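Local coordinates for protein kallistatin (Homo sapiens, PDB 6F4V) that inhibits tissue kallikrein as a serpin, forming a stable equimolar complex with the protease in which its own reactive site is cleaved, at residues M200-D203 with Q204-H207; G279-L283 with D284-P288; L322-E326 with A327-A331; Q76-L79 with H80-L84. One frame throughout, in Å; residues are numbered along the deposited sequence.

Contact 1 of 4, residues M200-D203 with Q204-H207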
# COMPACT_ATOMS: atom_id res chain seq x y z
N MET A 200 15.63 -15.97 10.14
CA MET A 200 15.70 -16.99 9.11
C MET A 200 17.07 -16.94 8.49
O MET A 200 17.70 -15.88 8.48
CB MET A 200 14.62 -16.76 8.02
CG MET A 200 13.27 -16.50 8.62
SD MET A 200 11.95 -16.39 7.45
CE MET A 200 12.40 -14.83 6.64
N LEU A 201 17.52 -18.07 7.97
CA LEU A 201 18.84 -18.17 7.35
C LEU A 201 18.79 -19.06 6.11
O LEU A 201 18.26 -20.16 6.15
CB LEU A 201 19.84 -18.75 8.36
CG LEU A 201 21.24 -19.10 7.83
CD1 LEU A 201 21.91 -17.85 7.30
CD2 LEU A 201 22.07 -19.76 8.92
N GLN A 202 19.33 -18.56 5.00
CA GLN A 202 19.66 -19.38 3.85
C GLN A 202 21.03 -18.96 3.37
O GLN A 202 21.36 -17.79 3.43
CB GLN A 202 18.62 -19.32 2.71
CG GLN A 202 18.33 -17.98 2.10
CD GLN A 202 17.36 -18.07 0.95
OE1 GLN A 202 17.72 -18.48 -0.15
NE2 GLN A 202 16.11 -17.67 1.20
N ASP A 203 21.83 -19.93 2.93
CA ASP A 203 23.19 -19.66 2.45
C ASP A 203 23.66 -20.48 1.23
O ASP A 203 24.84 -20.39 0.86
CB ASP A 203 24.17 -19.81 3.61
CG ASP A 203 24.15 -21.21 4.23
OD1 ASP A 203 23.54 -22.14 3.68
OD2 ASP A 203 24.72 -21.36 5.32
N GLN A 204 22.77 -21.21 0.59
CA GLN A 204 23.16 -22.02 -0.58
C GLN A 204 22.74 -21.40 -1.90
O GLN A 204 23.21 -21.85 -2.95
CB GLN A 204 22.62 -23.46 -0.46
CG GLN A 204 22.82 -24.15 0.90
CD GLN A 204 24.27 -24.42 1.28
OE1 GLN A 204 24.63 -25.55 1.57
NE2 GLN A 204 25.10 -23.38 1.31
N GLU A 205 21.90 -20.37 -1.86
CA GLU A 205 21.30 -19.84 -3.08
C GLU A 205 22.04 -18.61 -3.58
O GLU A 205 22.67 -17.91 -2.80
CB GLU A 205 19.86 -19.45 -2.83
CG GLU A 205 18.98 -20.59 -2.36
CD GLU A 205 18.84 -21.66 -3.41
OE1 GLU A 205 18.40 -21.34 -4.53
OE2 GLU A 205 19.19 -22.82 -3.11
N HIS A 206 21.97 -18.37 -4.88
CA HIS A 206 22.34 -17.07 -5.45
C HIS A 206 21.18 -16.12 -5.25
O HIS A 206 20.03 -16.54 -5.32
CB HIS A 206 22.66 -17.17 -6.94
CG HIS A 206 24.03 -17.69 -7.24
ND1 HIS A 206 24.56 -18.81 -6.63
CD2 HIS A 206 24.99 -17.24 -8.08
CE1 HIS A 206 25.79 -19.01 -7.07
NE2 HIS A 206 26.08 -18.08 -7.95
N HIS A 207 21.49 -14.86 -5.00
CA HIS A 207 20.49 -13.80 -4.87
C HIS A 207 20.90 -12.56 -5.64
O HIS A 207 22.09 -12.39 -5.93
CB HIS A 207 20.35 -13.46 -3.38
CG HIS A 207 19.49 -14.42 -2.63
ND1 HIS A 207 18.12 -14.34 -2.64
CD2 HIS A 207 19.81 -15.51 -1.90
CE1 HIS A 207 17.63 -15.32 -1.91
NE2 HIS A 207 18.63 -16.04 -1.45
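His207 NE2 donates a hydrogen bond to Gln202 OE1 at 2.9 Å, the shortest sound polar bond of this turn. The N-H···O angle is 156°. The oxygen sits at the edge of the imidazole, nearly in the ring plane. Seen from the glutamine, the donor comes from above the amide plane and not along a lone pair, and the two flat groups are turned 71° apart. Gln202 CG lies between the backbone N and the carbonyl carbon, with the chain extended beyond it, and this lifts the amide across to His207. Glu205 CG packs against the same oxygen, 3.3 Å from Gln202 OE1. The other end of the amide is fixed too, as Gln202 NE2 bonds to Lys175 O.

At the bend itself the side chains of Asp203 and Gln204 lie side by side. Gln204 folds back, and its NE2 reaches Asp203 O at 3.0 Å, again from above the carbonyl plane. Asp203 OD1 forms a salt bridge with Arg181.

Backbone bonds tie Gln202 to Leu270 and His207 to Lys266, so both arms of the turn are held along the same neighbouring stretch of chain. Strand 206-211 then leads to Asp212, Arg213 and Tyr214 of the glycan pocket. The arrangement is a short strand-to-strand connection of the serpin fold, passing from one beta sheet to the next.

Contact 2 of 4, residues G279-L283 with D284-P288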
# COMPACT_ATOMS: atom_id res chain seq x y z
N GLY A 279 0.55 -1.05 9.92
CA GLY A 279 0.36 0.39 9.91
C GLY A 279 -1.09 0.76 10.00
O GLY A 279 -1.94 0.04 9.52
N SER A 280 -1.37 1.94 10.56
CA SER A 280 -2.72 2.40 10.75
C SER A 280 -2.71 3.91 10.65
O SER A 280 -2.02 4.56 11.42
CB SER A 280 -3.28 1.97 12.12
OG SER A 280 -4.64 2.38 12.20
N TYR A 281 -3.42 4.45 9.66
CA TYR A 281 -3.35 5.86 9.29
C TYR A 281 -4.72 6.48 9.21
O TYR A 281 -5.69 5.86 8.73
CB TYR A 281 -2.56 6.05 7.97
CG TYR A 281 -1.22 5.34 8.05
CD1 TYR A 281 -0.16 5.90 8.75
CD2 TYR A 281 -1.05 4.06 7.52
CE1 TYR A 281 1.05 5.23 8.90
CE2 TYR A 281 0.15 3.38 7.66
CZ TYR A 281 1.20 3.96 8.36
OH TYR A 281 2.40 3.34 8.55
N VAL A 282 -4.79 7.74 9.63
CA VAL A 282 -5.97 8.57 9.50
C VAL A 282 -5.75 9.50 8.31
O VAL A 282 -5.13 10.58 8.42
CB VAL A 282 -6.26 9.34 10.80
CG1 VAL A 282 -7.58 10.08 10.69
CG2 VAL A 282 -6.32 8.38 11.98
N LEU A 283 -6.21 9.05 7.14
CA LEU A 283 -5.91 9.76 5.90
C LEU A 283 -6.51 11.16 5.85
O LEU A 283 -5.90 12.06 5.26
CB LEU A 283 -6.39 8.95 4.72
CG LEU A 283 -5.74 7.58 4.51
CD1 LEU A 283 -6.23 6.94 3.23
CD2 LEU A 283 -4.22 7.62 4.53
N ASP A 284 -7.66 11.36 6.47
CA ASP A 284 -8.27 12.71 6.52
C ASP A 284 -7.39 13.71 7.27
O ASP A 284 -7.49 14.90 6.98
CB ASP A 284 -9.70 12.71 7.09
CG ASP A 284 -9.78 12.08 8.42
OD1 ASP A 284 -9.91 10.84 8.47
OD2 ASP A 284 -9.64 12.83 9.43
N GLN A 285 -6.53 13.22 8.17
CA GLN A 285 -5.55 14.05 8.87
C GLN A 285 -4.22 14.19 8.14
O GLN A 285 -3.56 15.22 8.29
CB GLN A 285 -5.35 13.55 10.32
CG GLN A 285 -6.60 13.76 11.18
CD GLN A 285 -6.53 13.07 12.55
OE1 GLN A 285 -5.55 12.41 12.86
NE2 GLN A 285 -7.59 13.22 13.36
N ILE A 286 -3.87 13.23 7.29
CA ILE A 286 -2.59 13.22 6.57
C ILE A 286 -2.63 13.84 5.18
O ILE A 286 -1.79 14.65 4.83
CB ILE A 286 -2.06 11.76 6.45
CG1 ILE A 286 -1.73 11.18 7.84
CG2 ILE A 286 -0.83 11.65 5.53
CD1 ILE A 286 -1.70 9.66 7.86
N LEU A 287 -3.63 13.46 4.38
CA LEU A 287 -3.67 13.83 2.98
C LEU A 287 -3.79 15.30 2.67
O LEU A 287 -3.34 15.70 1.62
CB LEU A 287 -4.72 13.05 2.22
CG LEU A 287 -4.49 11.54 2.08
CD1 LEU A 287 -5.62 10.95 1.27
CD2 LEU A 287 -3.16 11.15 1.48
N PRO A 288 -4.33 16.13 3.58
CA PRO A 288 -4.26 17.56 3.28
C PRO A 288 -2.83 18.08 3.05
O PRO A 288 -2.66 19.09 2.36
CB PRO A 288 -4.89 18.21 4.52
CG PRO A 288 -5.86 17.19 4.98
CD PRO A 288 -5.14 15.88 4.79
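Ile286 has CG1 anti to its own carbonyl carbon (chi1 -65°) and CD1 swung on to an extended position (chi2 159°), which carries that methyl back to Tyr281. There CD1 of Ile286 touches CB of Tyr281 at 3.7 Å and meets the ring obliquely. Val282 CG1 stands opposite its backbone N (chi1 -174°), and this turns the methyl onto the polar side chains that follow. It lies 3.3 Å from Asp284 OD1 and 3.7 Å from Gln285 CD. The valine thus packs against the carboxylate of Asp284 and the CB, CG and amide of Gln285, without any polar bond to them.

The carboxylate of Asp284 is held from outside: OD2 forms a salt bridge with Lys315, and OD1 accepts from Ser316 N. Separately, Tyr281 OH bonds to Phe30 N.

The backbone closes the turn. Val282 O accepts from Gln285 N at 3.0 Å and more weakly from Ile286 N. Leu283 O takes the N-H of Leu287 at 2.8 Å, a nearly straight bond, and a weak one from Ile286 N. On the buried side Leu283 CB lies 4.1 Å from Leu287 CD1. Leu283 and Ile286 also rest on Phe16 of helix 6-23, while Leu283 and Leu287 reach Tyr40 of helix 33-44.

Val282 occupies the N-cap position, but only its carbonyl, not its side chain, serves the helix start. This is a strand running directly into a short helix, as at the end of strand 6A in the serpin fold.

Contact 3 of 4, residues L322-E326 with A327-A331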
# COMPACT_ATOMS: atom_id res chain seq x y z
N LEU A 322 1.91 -6.72 7.28
CA LEU A 322 2.97 -7.47 6.60
C LEU A 322 3.37 -8.65 7.48
O LEU A 322 3.64 -8.45 8.67
CB LEU A 322 4.22 -6.59 6.44
CG LEU A 322 5.46 -7.22 5.76
CD1 LEU A 322 5.11 -7.72 4.38
CD2 LEU A 322 6.61 -6.23 5.70
N ASP A 323 3.46 -9.83 6.87
CA ASP A 323 3.87 -11.07 7.53
C ASP A 323 4.89 -11.77 6.62
O ASP A 323 4.54 -12.22 5.52
CB ASP A 323 2.64 -11.98 7.78
CG ASP A 323 2.96 -13.18 8.64
OD1 ASP A 323 4.13 -13.59 8.74
OD2 ASP A 323 2.02 -13.77 9.22
N VAL A 324 6.12 -11.88 7.11
CA VAL A 324 7.21 -12.49 6.40
C VAL A 324 7.64 -13.74 7.16
O VAL A 324 7.92 -13.69 8.37
CB VAL A 324 8.39 -11.49 6.26
CG1 VAL A 324 9.68 -12.17 5.83
CG2 VAL A 324 7.99 -10.36 5.28
N ASP A 325 7.69 -14.86 6.45
CA ASP A 325 8.21 -16.09 7.05
C ASP A 325 9.02 -16.89 6.01
O ASP A 325 9.40 -16.38 4.96
CB ASP A 325 7.06 -16.91 7.64
CG ASP A 325 6.12 -17.47 6.59
OD1 ASP A 325 6.43 -17.50 5.36
OD2 ASP A 325 5.01 -17.87 6.98
N GLU A 326 9.30 -18.15 6.34
CA GLU A 326 10.23 -18.94 5.57
C GLU A 326 9.70 -19.31 4.21
O GLU A 326 10.48 -19.54 3.32
CB GLU A 326 10.60 -20.24 6.33
CG GLU A 326 11.38 -19.99 7.61
CD GLU A 326 10.53 -19.84 8.84
OE1 GLU A 326 9.32 -19.61 8.72
OE2 GLU A 326 11.08 -19.98 9.95
N ALA A 327 8.39 -19.38 4.06
CA ALA A 327 7.76 -19.82 2.82
C ALA A 327 7.42 -18.65 1.86
O ALA A 327 7.39 -18.82 0.64
CB ALA A 327 6.48 -20.57 3.13
N GLY A 328 7.16 -17.48 2.42
CA GLY A 328 6.85 -16.31 1.61
C GLY A 328 6.41 -15.11 2.41
O GLY A 328 6.75 -14.93 3.58
N THR A 329 5.62 -14.27 1.75
CA THR A 329 5.08 -13.04 2.34
C THR A 329 3.58 -13.01 2.20
O THR A 329 3.05 -13.36 1.16
CB THR A 329 5.67 -11.81 1.57
OG1 THR A 329 7.08 -11.79 1.74
CG2 THR A 329 5.09 -10.49 2.04
N GLU A 330 2.91 -12.54 3.25
CA GLU A 330 1.52 -12.18 3.22
C GLU A 330 1.40 -10.70 3.57
O GLU A 330 1.98 -10.24 4.55
CB GLU A 330 0.70 -13.00 4.21
CG GLU A 330 -0.80 -12.73 4.15
CD GLU A 330 -1.54 -13.39 5.31
OE1 GLU A 330 -1.03 -13.30 6.44
OE2 GLU A 330 -2.61 -13.96 5.10
N ALA A 331 0.69 -9.98 2.73
CA ALA A 331 0.45 -8.53 2.96
C ALA A 331 -0.99 -8.19 2.62
O ALA A 331 -1.55 -8.69 1.66
CB ALA A 331 1.46 -7.69 2.17
O HOH W 1 4.06 -14.95 5.58
O HOH W 2 -0.79 -13.93 8.88
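Asp325 OD1 accepts two backbone N-H groups at the tip of a beta hairpin. Gly328 N comes at 3.0 Å nearly along the C-O axis, and Ala327 N, also at 3.0 Å, from above the carboxylate plane. The bond to Ala327 makes an Asx turn. Asp325 CG lies between the backbone N and the carbonyl carbon (chi1 68°), which holds the carboxylate over the turn. A leucine here would probably leave the N-H groups of both Ala327 and Gly328 without this acceptor, so that the turn is held less firmly.

Asp325 N bonds to Gly328 O at 3.0 Å, while Asp325 O takes Trp173 NE1 instead. Further along, Asp323 and Glu330 form a hydrogen-bonded antiparallel pair. Asp323 N reaches Glu330 O, and Glu330 N reaches Asp323 O, both at 2.8 Å. Their carboxylates lie on the same face, with Asp323 OD2 4.2 Å from Glu330 OE1. One water donates to both oxygens. Glu330 OE2 bonds to Tyr168 OH.

On the other face Leu322 CD1 meets Thr329 CG2 at 3.6 Å, and Thr329 OG1 bonds to Tyr224 OH, a residue of the sodium site.

Residues from Glu326 on correspond to the serpin reactive-loop hinge, and strand 328-340 is here inserted into the central sheet. Both the acid pair and the water bridge rest on one of two Asp323 conformers; there one carboxylate may hold a proton more readily.

Contact 4 of 4, residues Q76-L79 with H80-L84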
# COMPACT_ATOMS: atom_id res chain seq x y z
N GLN A 76 -8.58 0.35 -14.26
CA GLN A 76 -9.37 -0.81 -14.65
C GLN A 76 -8.46 -1.94 -15.11
O GLN A 76 -8.62 -3.08 -14.70
CB GLN A 76 -10.34 -0.46 -15.79
CG GLN A 76 -11.29 -1.61 -16.15
CD GLN A 76 -12.15 -1.30 -17.35
OE1 GLN A 76 -11.95 -0.31 -18.04
NE2 GLN A 76 -13.13 -2.14 -17.60
N HIS A 77 -7.51 -1.61 -15.97
CA HIS A 77 -6.56 -2.61 -16.49
C HIS A 77 -5.61 -3.12 -15.40
O HIS A 77 -5.29 -4.29 -15.38
CB HIS A 77 -5.73 -2.03 -17.65
CG HIS A 77 -4.80 -3.02 -18.29
ND1 HIS A 77 -3.45 -3.09 -17.96
CD2 HIS A 77 -5.01 -3.99 -19.22
CE1 HIS A 77 -2.88 -4.06 -18.66
NE2 HIS A 77 -3.80 -4.61 -19.44
N LEU A 78 -5.15 -2.21 -14.54
CA LEU A 78 -4.27 -2.55 -13.41
C LEU A 78 -4.94 -3.57 -12.49
O LEU A 78 -4.38 -4.61 -12.18
CB LEU A 78 -3.94 -1.27 -12.65
CG LEU A 78 -3.27 -1.27 -11.27
CD1 LEU A 78 -2.12 -2.23 -11.28
CD2 LEU A 78 -2.77 0.12 -10.96
N LEU A 79 -6.17 -3.26 -12.09
CA LEU A 79 -6.92 -4.11 -11.16
C LEU A 79 -7.30 -5.46 -11.80
O LEU A 79 -7.19 -6.52 -11.14
CB LEU A 79 -8.13 -3.34 -10.65
CG LEU A 79 -7.71 -2.07 -9.88
CD1 LEU A 79 -8.91 -1.17 -9.61
CD2 LEU A 79 -6.99 -2.42 -8.60
N HIS A 80 -7.66 -5.43 -13.07
CA HIS A 80 -7.94 -6.66 -13.84
C HIS A 80 -6.72 -7.59 -13.84
O HIS A 80 -6.84 -8.78 -13.50
CB HIS A 80 -8.39 -6.34 -15.27
CG HIS A 80 -8.68 -7.56 -16.09
ND1 HIS A 80 -9.89 -8.23 -16.02
CD2 HIS A 80 -7.91 -8.26 -16.95
CE1 HIS A 80 -9.85 -9.28 -16.83
NE2 HIS A 80 -8.66 -9.32 -17.40
N THR A 81 -5.57 -7.03 -14.21
CA THR A 81 -4.30 -7.77 -14.26
C THR A 81 -3.98 -8.37 -12.89
O THR A 81 -3.73 -9.59 -12.78
CB THR A 81 -3.15 -6.88 -14.79
OG1 THR A 81 -3.49 -6.42 -16.09
CG2 THR A 81 -1.81 -7.60 -14.86
N LEU A 82 -4.06 -7.57 -11.82
CA LEU A 82 -3.77 -8.12 -10.49
C LEU A 82 -4.72 -9.24 -10.10
O LEU A 82 -4.30 -10.21 -9.45
CB LEU A 82 -3.79 -7.02 -9.42
CG LEU A 82 -2.68 -5.99 -9.54
CD1 LEU A 82 -2.83 -4.95 -8.42
CD2 LEU A 82 -1.31 -6.67 -9.49
N ASN A 83 -5.98 -9.13 -10.48
CA ASN A 83 -6.95 -10.13 -10.10
C ASN A 83 -6.90 -11.43 -10.92
O ASN A 83 -7.61 -12.37 -10.60
CB ASN A 83 -8.36 -9.54 -10.13
CG ASN A 83 -8.63 -8.66 -8.93
OD1 ASN A 83 -8.23 -9.01 -7.83
ND2 ASN A 83 -9.28 -7.52 -9.14
N LEU A 84 -6.06 -11.50 -11.95
CA LEU A 84 -5.98 -12.72 -12.78
C LEU A 84 -5.24 -13.84 -12.04
O LEU A 84 -4.28 -13.56 -11.32
CB LEU A 84 -5.26 -12.47 -14.10
CG LEU A 84 -6.03 -11.69 -15.16
CD1 LEU A 84 -5.13 -11.43 -16.36
CD2 LEU A 84 -7.33 -12.40 -15.56
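One face of the His77 imidazole carries Thr81 OG1, 3.5 Å above the ring plane and offset toward the rim. Its nearest ring atom is His77 CE1. The pair lies one turn apart on helix 68-83, the helix D of the serpin fold. The ring stands here because His77 CG is anti to the backbone N (chi1 -177°), which swings the imidazole along the helix toward Thr81. The side chain of His77 also touches Ser2.

The same hydroxyl donates to His77 O at 2.9 Å. Thr81 N donates to that carbonyl as well, at 3.0 Å, so two donors grip one oxygen from opposite faces of its plane. Thr81 OG1 is placed for this by standing anti to the carbonyl carbon (chi1 -59°). A valine here would probably leave His77 O with only the backbone donor and take the hydroxyl away from the imidazole face.

On the buried side Leu78 and Leu82 run side by side in the Leu78 conformer given, and both pack on Leu34 of helix 33-44. Leu79 and Leu82 reach Val93 of strand 89-100. Thus one flank of the helix lies on the strand that follows it in the chain.

The helix ends just after. Asn83 OD1 accepts from Val93 N, Asn83 N donates to Leu79 O at 3.0 Å, and Leu84 N bonds to Thr81 O at 3.1 Å.

Along the chain the order is contact 4, contact 1, contact 2, contact 3. Contacts 1, 2 and 3 all reach the large mixed sheet. Contacts 1 and 3 have centres 16 Å apart and touch: Met200 SD lies 3.3 Å from Asp325 C. Contacts 2 and 3 sit on neighbouring strands, 269-282 and 312-324, with nearest atoms about 6 Å apart. Contacts 1 and 2 lie on opposite sides of the chain's centre, 38 Å between centres. Contact 4 is on helix 68-83, which packs on strand 89-100 of the sheet. Contact 3 holds the start of the inserted strand 328-340; the other three lie elsewhere in the fold. The insertion is consistent with the cleaved, relaxed state of a serpin.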